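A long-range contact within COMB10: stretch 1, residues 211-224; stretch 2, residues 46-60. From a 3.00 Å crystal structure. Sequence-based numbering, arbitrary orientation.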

ATOM      1  N   ALA A 211       2.124   7.245   5.303  1.00 54.76           N
ATOM      2  CA  ALA A 211       2.240   7.722   3.912  1.00 54.00           C
ATOM      3  C   ALA A 211       3.631   8.270   3.659  1.00 53.29           C
ATOM      4  O   ALA A 211       4.299   8.668   4.609  1.00 53.18           O
ATOM      5  CB  ALA A 211       1.184   8.794   3.615  1.00 53.97           C
ATOM      6  N   PRO A 212       4.078   8.295   2.380  1.00 52.80           N
ATOM      7  CA  PRO A 212       5.424   8.821   2.136  1.00 52.23           C
ATOM      8  C   PRO A 212       5.411  10.334   2.083  1.00 51.52           C
ATOM      9  O   PRO A 212       4.361  10.948   1.904  1.00 51.63           O
ATOM     10  CB  PRO A 212       5.792   8.243   0.764  1.00 52.27           C
ATOM     11  CG  PRO A 212       4.478   8.066   0.062  1.00 52.41           C
ATOM     12  CD  PRO A 212       3.411   7.879   1.126  1.00 52.77           C
ATOM     13  N   ILE A 213       6.572  10.932   2.264  1.00 50.75           N
ATOM     14  CA  ILE A 213       6.704  12.345   2.042  1.00 50.12           C
ATOM     15  C   ILE A 213       6.638  12.567   0.536  1.00 49.50           C
ATOM     16  O   ILE A 213       7.316  11.896  -0.238  1.00 49.58           O
ATOM     17  CB  ILE A 213       8.023  12.911   2.623  1.00 50.34           C
ATOM     18  CG1 ILE A 213       8.342  12.275   3.985  1.00 50.29           C
ATOM     19  CG2 ILE A 213       7.948  14.443   2.730  1.00 50.43           C
ATOM     20  CD1 ILE A 213       9.222  11.023   3.904  1.00 50.64           C
ATOM     21  N   VAL A 214       5.774  13.477   0.129  1.00 48.70           N
ATOM     22  CA  VAL A 214       5.658  13.851  -1.258  1.00 47.99           C
ATOM     23  C   VAL A 214       5.952  15.337  -1.404  1.00 47.71           C
ATOM     24  O   VAL A 214       5.332  16.179  -0.756  1.00 47.48           O
ATOM     25  CB  VAL A 214       4.268  13.574  -1.799  1.00 47.85           C
ATOM     26  CG1 VAL A 214       4.167  14.040  -3.241  1.00 47.72           C
ATOM     27  CG2 VAL A 214       3.954  12.116  -1.699  1.00 48.00           C
ATOM     28  N   VAL A 215       6.907  15.651  -2.268  1.00 47.19           N
ATOM     29  CA  VAL A 215       7.204  17.028  -2.566  1.00 46.98           C
ATOM     30  C   VAL A 215       6.896  17.289  -4.030  1.00 46.89           C
ATOM     31  O   VAL A 215       7.223  16.472  -4.889  1.00 46.92           O
ATOM     32  CB  VAL A 215       8.670  17.407  -2.205  1.00 46.87           C
ATOM     33  CG1 VAL A 215       9.061  18.736  -2.840  1.00 46.77           C
ATOM     34  CG2 VAL A 215       8.840  17.463  -0.699  1.00 46.52           C
ATOM     35  N   ILE A 216       6.228  18.412  -4.290  1.00 46.65           N
ATOM     36  CA  ILE A 216       6.077  18.916  -5.633  1.00 46.38           C
ATOM     37  C   ILE A 216       7.032  20.105  -5.768  1.00 46.55           C
ATOM     38  O   ILE A 216       6.787  21.174  -5.206  1.00 46.68           O
ATOM     39  CB  ILE A 216       4.622  19.277  -5.910  1.00 46.37           C
ATOM     40  CG1 ILE A 216       3.767  18.003  -5.848  1.00 45.92           C
ATOM     41  CG2 ILE A 216       4.485  19.927  -7.281  1.00 46.50           C
ATOM     42  CD1 ILE A 216       2.299  18.239  -5.732  1.00 46.00           C
ATOM     43  N   ARG A 217       8.146  19.896  -6.472  1.00 46.55           N
ATOM     44  CA  ARG A 217       9.230  20.883  -6.538  1.00 46.53           C
ATOM     45  C   ARG A 217       8.822  22.163  -7.251  1.00 46.31           C
ATOM     46  O   ARG A 217       7.966  22.162  -8.127  1.00 46.28           O
ATOM     47  CB  ARG A 217      10.457  20.298  -7.247  1.00 46.69           C
ATOM     48  CG  ARG A 217      11.497  19.644  -6.335  1.00 47.80           C
ATOM     49  CD  ARG A 217      11.124  18.186  -6.041  1.00 49.90           C
ATOM     50  NE  ARG A 217      12.291  17.322  -5.815  1.00 50.38           N
ATOM     51  CZ  ARG A 217      12.821  16.488  -6.720  1.00 50.50           C
ATOM     52  NH1 ARG A 217      12.308  16.383  -7.957  1.00 49.62           N
ATOM     53  NH2 ARG A 217      13.874  15.745  -6.381  1.00 50.93           N
ATOM     54  N   GLU A 218       9.455  23.260  -6.885  1.00 46.17           N
ATOM     55  CA  GLU A 218       9.310  24.484  -7.648  1.00 46.22           C
ATOM     56  C   GLU A 218       9.761  24.237  -9.093  1.00 45.98           C
ATOM     57  O   GLU A 218      10.642  23.426  -9.341  1.00 46.20           O
ATOM     58  CB  GLU A 218      10.103  25.627  -6.982  1.00 46.25           C
ATOM     59  CG  GLU A 218      11.627  25.537  -7.104  1.00 46.78           C
ATOM     60  CD  GLU A 218      12.287  24.633  -6.075  1.00 47.90           C
ATOM     61  OE1 GLU A 218      11.635  23.727  -5.512  1.00 47.52           O
ATOM     62  OE2 GLU A 218      13.493  24.838  -5.833  1.00 49.15           O
ATOM     63  N   GLY A 219       9.148  24.931 -10.040  1.00 45.79           N
ATOM     64  CA  GLY A 219       9.398  24.684 -11.449  1.00 45.66           C
ATOM     65  C   GLY A 219       8.372  23.729 -12.030  1.00 45.78           C
ATOM     66  O   GLY A 219       8.282  23.555 -13.253  1.00 45.85           O
ATOM     67  N   SER A 220       7.597  23.095 -11.153  1.00 45.68           N
ATOM     68  CA  SER A 220       6.514  22.250 -11.583  1.00 45.44           C
ATOM     69  C   SER A 220       5.552  23.085 -12.385  1.00 45.41           C
ATOM     70  O   SER A 220       5.301  24.243 -12.060  1.00 45.18           O
ATOM     71  CB  SER A 220       5.810  21.636 -10.386  1.00 45.58           C
ATOM     72  OG  SER A 220       6.610  20.638  -9.786  1.00 46.20           O
ATOM     73  N   ARG A 221       5.015  22.480 -13.435  1.00 45.57           N
ATOM     74  CA  ARG A 221       4.128  23.153 -14.356  1.00 45.46           C
ATOM     75  C   ARG A 221       2.692  22.717 -14.118  1.00 45.51           C
ATOM     76  O   ARG A 221       2.403  21.538 -13.945  1.00 45.58           O
ATOM     77  CB  ARG A 221       4.541  22.809 -15.773  1.00 45.60           C
ATOM     78  CG  ARG A 221       4.566  23.984 -16.730  1.00 45.90           C
ATOM     79  CD  ARG A 221       5.898  24.645 -16.689  1.00 46.04           C
ATOM     80  NE  ARG A 221       6.129  25.530 -17.826  1.00 45.88           N
ATOM     81  CZ  ARG A 221       7.179  25.447 -18.646  1.00 45.94           C
ATOM     82  NH1 ARG A 221       8.107  24.507 -18.474  1.00 46.29           N
ATOM     83  NH2 ARG A 221       7.309  26.307 -19.642  1.00 45.53           N
ATOM     84  N   VAL A 222       1.782  23.678 -14.145  1.00 45.78           N
ATOM     85  CA  VAL A 222       0.432  23.469 -13.654  1.00 45.79           C
ATOM     86  C   VAL A 222      -0.624  24.194 -14.522  1.00 45.73           C
ATOM     87  O   VAL A 222      -0.319  25.208 -15.137  1.00 45.90           O
ATOM     88  CB  VAL A 222       0.395  23.924 -12.177  1.00 45.76           C
ATOM     89  CG1 VAL A 222      -0.699  24.938 -11.906  1.00 45.79           C
ATOM     90  CG2 VAL A 222       0.339  22.722 -11.243  1.00 45.51           C
ATOM     91  N   PHE A 223      -1.842  23.659 -14.592  1.00 45.47           N
ATOM     92  CA  PHE A 223      -2.980  24.430 -15.090  1.00 45.35           C
ATOM     93  C   PHE A 223      -3.858  24.814 -13.919  1.00 45.25           C
ATOM     94  O   PHE A 223      -4.286  23.952 -13.152  1.00 45.22           O
ATOM     95  CB  PHE A 223      -3.833  23.632 -16.086  1.00 45.36           C
ATOM     96  CG  PHE A 223      -3.157  23.363 -17.375  1.00 45.41           C
ATOM     97  CD1 PHE A 223      -2.878  24.391 -18.251  1.00 45.70           C
ATOM     98  CD2 PHE A 223      -2.801  22.078 -17.725  1.00 45.66           C
ATOM     99  CE1 PHE A 223      -2.245  24.146 -19.444  1.00 45.24           C
ATOM    100  CE2 PHE A 223      -2.160  21.830 -18.926  1.00 45.80           C
ATOM    101  CZ  PHE A 223      -1.879  22.866 -19.782  1.00 44.80           C
ATOM    102  N   ILE A 224      -4.123  26.107 -13.777  1.00 45.12           N
ATOM    103  CA  ILE A 224      -5.127  26.564 -12.838  1.00 45.13           C
ATOM    104  C   ILE A 224      -6.439  26.751 -13.598  1.00 45.33           C
ATOM    105  O   ILE A 224      -6.483  27.470 -14.592  1.00 45.21           O
ATOM    106  CB  ILE A 224      -4.700  27.849 -12.142  1.00 45.07           C
ATOM    107  CG1 ILE A 224      -3.441  27.595 -11.314  1.00 44.86           C
ATOM    108  CG2 ILE A 224      -5.830  28.382 -11.257  1.00 45.50           C
ATOM    109  CD1 ILE A 224      -2.788  28.830 -10.734  1.00 44.68           C
TER
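Stretch 2 46-60: KMIPAFLITPISSQI

How does stretch 2 meet the beginning of stretch 1? It runs in the opposite sense, so S58 and Q59, near its end, lie against P212 to V214. A211 makes no contact, and I213 brings its CG2 to 3.5 Å from OE1 of Q59. A side chain makes one clear link: V214 N donates to S58 OG at 2.7 Å, almost in line. The hydroxyl reaches the amide because the CA-to-CB bond of S58 points toward stretch 1, with chi1 in the p well.

What pairs the short strand segment at V215 and I216? The strand 56-57 of stretch 2 lies antiparallel beside it. V215 faces S57 in a non-hydrogen-bonded pair, CA to CA 4.4 Å, and its CG2 comes to 4.1 Å from S57 CB. The next pair closes a ring of two hydrogen bonds, I216 N to I56 O and I56 N to I216 O, both 2.9 Å and nearly straight. The side chains of I216 and I56 share the other face of the sheet, CB to CB 4.2 Å, and I216 CG2 also touches L52 CD1 at 3.9 Å.

How does the contact survive the turn that interrupts the strands? R217 to S220 form a type II beta turn, held by S220 N to R217 O at 3.2 Å and by S220 OG, which donates to R217 O at 2.6 Å. Stretch 2 leaves its extended strand here too, through I53 to P55, and E218 CB approaches I53 O to 3.3 Å. G219 has phi of 95°, where a CB would be jammed against the preceding carbonyl oxygen. Its N donates to L52 O at 2.7 Å, while L52 N donates to S220 O at 2.9 Å, so L52 is tied to the turn through both its backbone polar atoms.

What aligns the longer strand, 221-224, with 48-52? The two are antiparallel, their directions 144° apart and their axes 4.5 Å apart at closest approach. R221 sits opposite F51, CA to CA 4.4 Å. V222 then pairs with A50: V222 N to A50 O is 2.7 Å, and A50 N to V222 O is 2.8 Å. On the same face as R221, F223 lies against P49, ring CE1 to P49 CB 4.0 Å, and its CD1 meets M47 CB at 3.6 Å. I224 and I48 exchange two 2.8 Å bonds, I224 N to I48 O and I48 N to I224 O. On the face shared with V222 and A50, I224 CD1 packs 4.3 Å from A50 CB.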

ATOM      1  N   LYS A  46     -11.311  27.243 -18.333  1.00 47.12           N
ATOM      2  CA  LYS A  46     -10.170  27.820 -19.018  1.00 46.96           C
ATOM      3  C   LYS A  46      -8.963  27.212 -18.323  1.00 46.89           C
ATOM      4  O   LYS A  46      -9.004  26.945 -17.117  1.00 46.95           O
ATOM      5  CB  LYS A  46     -10.144  29.339 -18.882  1.00 46.99           C
ATOM      6  CG  LYS A  46      -9.894  30.086 -20.200  1.00 47.34           C
ATOM      7  CD  LYS A  46      -8.410  30.217 -20.546  1.00 47.83           C
ATOM      8  CE  LYS A  46      -8.212  30.597 -22.013  1.00 48.16           C
ATOM      9  NZ  LYS A  46      -8.920  31.861 -22.373  1.00 48.12           N
ATOM     10  N   MET A  47      -7.904  26.957 -19.080  1.00 46.69           N
ATOM     11  CA  MET A  47      -6.706  26.401 -18.498  1.00 46.31           C
ATOM     12  C   MET A  47      -5.706  27.517 -18.410  1.00 46.19           C
ATOM     13  O   MET A  47      -5.155  27.925 -19.426  1.00 46.41           O
ATOM     14  CB  MET A  47      -6.152  25.277 -19.372  1.00 46.37           C
ATOM     15  CG  MET A  47      -7.097  24.140 -19.644  1.00 46.52           C
ATOM     16  SD  MET A  47      -7.193  23.009 -18.258  1.00 48.57           S
ATOM     17  CE  MET A  47      -8.716  23.535 -17.510  1.00 48.63           C
ATOM     18  N   ILE A  48      -5.490  28.032 -17.202  1.00 45.98           N
ATOM     19  CA  ILE A  48      -4.475  29.057 -16.974  1.00 45.66           C
ATOM     20  C   ILE A  48      -3.144  28.380 -16.649  1.00 45.62           C
ATOM     21  O   ILE A  48      -2.949  27.876 -15.546  1.00 45.74           O
ATOM     22  CB  ILE A  48      -4.868  29.984 -15.825  1.00 45.66           C
ATOM     23  CG1 ILE A  48      -6.223  30.621 -16.083  1.00 45.47           C
ATOM     24  CG2 ILE A  48      -3.806  31.041 -15.608  1.00 45.66           C
ATOM     25  CD1 ILE A  48      -6.894  31.099 -14.835  1.00 45.50           C
ATOM     26  N   PRO A  49      -2.223  28.362 -17.615  1.00 45.44           N
ATOM     27  CA  PRO A  49      -0.962  27.687 -17.380  1.00 45.38           C
ATOM     28  C   PRO A  49      -0.048  28.503 -16.462  1.00 45.18           C
ATOM     29  O   PRO A  49       0.099  29.713 -16.631  1.00 45.08           O
ATOM     30  CB  PRO A  49      -0.373  27.569 -18.775  1.00 45.34           C
ATOM     31  CG  PRO A  49      -0.934  28.728 -19.499  1.00 45.54           C
ATOM     32  CD  PRO A  49      -2.285  28.973 -18.948  1.00 45.35           C
ATOM     33  N   ALA A  50       0.546  27.836 -15.487  1.00 45.20           N
ATOM     34  CA  ALA A  50       1.433  28.490 -14.547  1.00 45.25           C
ATOM     35  C   ALA A  50       2.508  27.518 -14.093  1.00 45.38           C
ATOM     36  O   ALA A  50       2.347  26.299 -14.195  1.00 45.59           O
ATOM     37  CB  ALA A  50       0.654  29.025 -13.356  1.00 45.16           C
ATOM     38  N   PHE A  51       3.613  28.062 -13.611  1.00 45.34           N
ATOM     39  CA  PHE A  51       4.645  27.269 -12.986  1.00 45.46           C
ATOM     40  C   PHE A  51       4.837  27.702 -11.541  1.00 45.51           C
ATOM     41  O   PHE A  51       4.634  28.874 -11.214  1.00 45.45           O
ATOM     42  CB  PHE A  51       5.966  27.337 -13.773  1.00 45.61           C
ATOM     43  CG  PHE A  51       6.605  28.714 -13.821  1.00 45.86           C
ATOM     44  CD1 PHE A  51       7.512  29.111 -12.842  1.00 46.40           C
ATOM     45  CD2 PHE A  51       6.340  29.588 -14.877  1.00 45.73           C
ATOM     46  CE1 PHE A  51       8.117  30.365 -12.894  1.00 46.23           C
ATOM     47  CE2 PHE A  51       6.929  30.834 -14.930  1.00 45.22           C
ATOM     48  CZ  PHE A  51       7.821  31.224 -13.941  1.00 45.85           C
ATOM     49  N   LEU A  52       5.221  26.752 -10.682  1.00 45.50           N
ATOM     50  CA  LEU A  52       5.381  27.024  -9.261  1.00 45.34           C
ATOM     51  C   LEU A  52       6.724  27.638  -8.963  1.00 45.49           C
ATOM     52  O   LEU A  52       7.753  27.103  -9.377  1.00 45.51           O
ATOM     53  CB  LEU A  52       5.253  25.745  -8.462  1.00 45.29           C
ATOM     54  CG  LEU A  52       3.943  24.967  -8.494  1.00 45.31           C
ATOM     55  CD1 LEU A  52       4.054  23.766  -7.572  1.00 44.86           C
ATOM     56  CD2 LEU A  52       2.754  25.845  -8.096  1.00 45.44           C
ATOM     57  N   ILE A  53       6.704  28.760  -8.240  1.00 45.66           N
ATOM     58  CA  ILE A  53       7.918  29.429  -7.771  1.00 45.75           C
ATOM     59  C   ILE A  53       8.329  28.826  -6.440  1.00 45.78           C
ATOM     60  O   ILE A  53       9.503  28.751  -6.126  1.00 46.14           O
ATOM     61  CB  ILE A  53       7.700  30.956  -7.633  1.00 45.73           C
ATOM     62  CG1 ILE A  53       7.472  31.576  -9.010  1.00 45.77           C
ATOM     63  CG2 ILE A  53       8.881  31.623  -6.958  1.00 45.90           C
ATOM     64  CD1 ILE A  53       6.726  32.896  -8.967  1.00 46.47           C
ATOM     65  N   THR A  54       7.344  28.372  -5.682  1.00 45.95           N
ATOM     66  CA  THR A  54       7.529  27.823  -4.343  1.00 46.04           C
ATOM     67  C   THR A  54       7.174  26.345  -4.358  1.00 46.11           C
ATOM     68  O   THR A  54       6.226  25.968  -5.024  1.00 46.30           O
ATOM     69  CB  THR A  54       6.599  28.559  -3.371  1.00 46.17           C
ATOM     70  OG1 THR A  54       7.169  29.838  -3.071  1.00 45.83           O
ATOM     71  CG2 THR A  54       6.370  27.774  -2.067  1.00 46.61           C
ATOM     72  N   PRO A  55       7.936  25.497  -3.641  1.00 46.10           N
ATOM     73  CA  PRO A  55       7.573  24.078  -3.592  1.00 46.14           C
ATOM     74  C   PRO A  55       6.372  23.802  -2.682  1.00 46.29           C
ATOM     75  O   PRO A  55       6.013  24.633  -1.849  1.00 46.27           O
ATOM     76  CB  PRO A  55       8.831  23.417  -3.020  1.00 46.18           C
ATOM     77  CG  PRO A  55       9.467  24.452  -2.220  1.00 45.84           C
ATOM     78  CD  PRO A  55       9.159  25.772  -2.873  1.00 45.97           C
ATOM     79  N   ILE A  56       5.760  22.640  -2.869  1.00 46.59           N
ATOM     80  CA  ILE A  56       4.701  22.135  -2.001  1.00 46.87           C
ATOM     81  C   ILE A  56       5.160  20.831  -1.344  1.00 47.38           C
ATOM     82  O   ILE A  56       5.201  19.783  -2.011  1.00 47.24           O
ATOM     83  CB  ILE A  56       3.431  21.818  -2.814  1.00 46.83           C
ATOM     84  CG1 ILE A  56       2.876  23.082  -3.477  1.00 47.14           C
ATOM     85  CG2 ILE A  56       2.368  21.168  -1.929  1.00 46.61           C
ATOM     86  CD1 ILE A  56       1.649  22.820  -4.354  1.00 46.65           C
ATOM     87  N   SER A  57       5.508  20.894  -0.051  1.00 47.95           N
ATOM     88  CA  SER A  57       5.878  19.685   0.726  1.00 48.72           C
ATOM     89  C   SER A  57       4.649  19.013   1.378  1.00 48.94           C
ATOM     90  O   SER A  57       3.692  19.697   1.744  1.00 49.25           O
ATOM     91  CB  SER A  57       6.893  20.039   1.802  1.00 48.71           C
ATOM     92  OG  SER A  57       6.331  20.985   2.704  1.00 49.25           O
ATOM     93  N   SER A  58       4.678  17.685   1.525  1.00 49.15           N
ATOM     94  CA  SER A  58       3.491  16.942   2.021  1.00 49.03           C
ATOM     95  C   SER A  58       3.381  16.842   3.555  1.00 49.08           C
ATOM     96  O   SER A  58       2.328  16.432   4.061  1.00 49.22           O
ATOM     97  CB  SER A  58       3.349  15.551   1.372  1.00 48.83           C
ATOM     98  OG  SER A  58       4.172  14.586   2.008  1.00 49.15           O
ATOM     99  N   GLN A  59       4.442  17.194   4.290  1.00 48.70           N
ATOM    100  CA  GLN A  59       4.293  17.343   5.737  1.00 48.73           C
ATOM    101  C   GLN A  59       3.714  18.735   6.021  1.00 48.53           C
ATOM    102  O   GLN A  59       2.513  18.879   6.259  1.00 48.46           O
ATOM    103  CB  GLN A  59       5.610  17.110   6.518  1.00 49.04           C
ATOM    104  CG  GLN A  59       6.631  16.096   5.920  1.00 49.55           C
ATOM    105  CD  GLN A  59       7.989  16.766   5.526  1.00 50.35           C
ATOM    106  OE1 GLN A  59       8.105  17.435   4.481  1.00 51.37           O
ATOM    107  NE2 GLN A  59       9.004  16.578   6.364  1.00 48.90           N
ATOM    108  N   ILE A  60       4.583  19.743   5.987  1.00 48.52           N
ATOM    109  CA  ILE A  60       4.204  21.164   6.061  1.00 48.42           C
ATOM    110  C   ILE A  60       2.935  21.467   5.234  1.00 48.18           C
ATOM    111  O   ILE A  60       2.856  21.099   4.056  1.00 48.26           O
ATOM    112  CB  ILE A  60       5.369  22.080   5.521  1.00 48.56           C
ATOM    113  CG1 ILE A  60       6.643  21.927   6.372  1.00 48.67           C
ATOM    114  CG2 ILE A  60       4.912  23.559   5.349  1.00 48.18           C
ATOM    115  CD1 ILE A  60       7.968  22.214   5.597  1.00 48.41           C
TER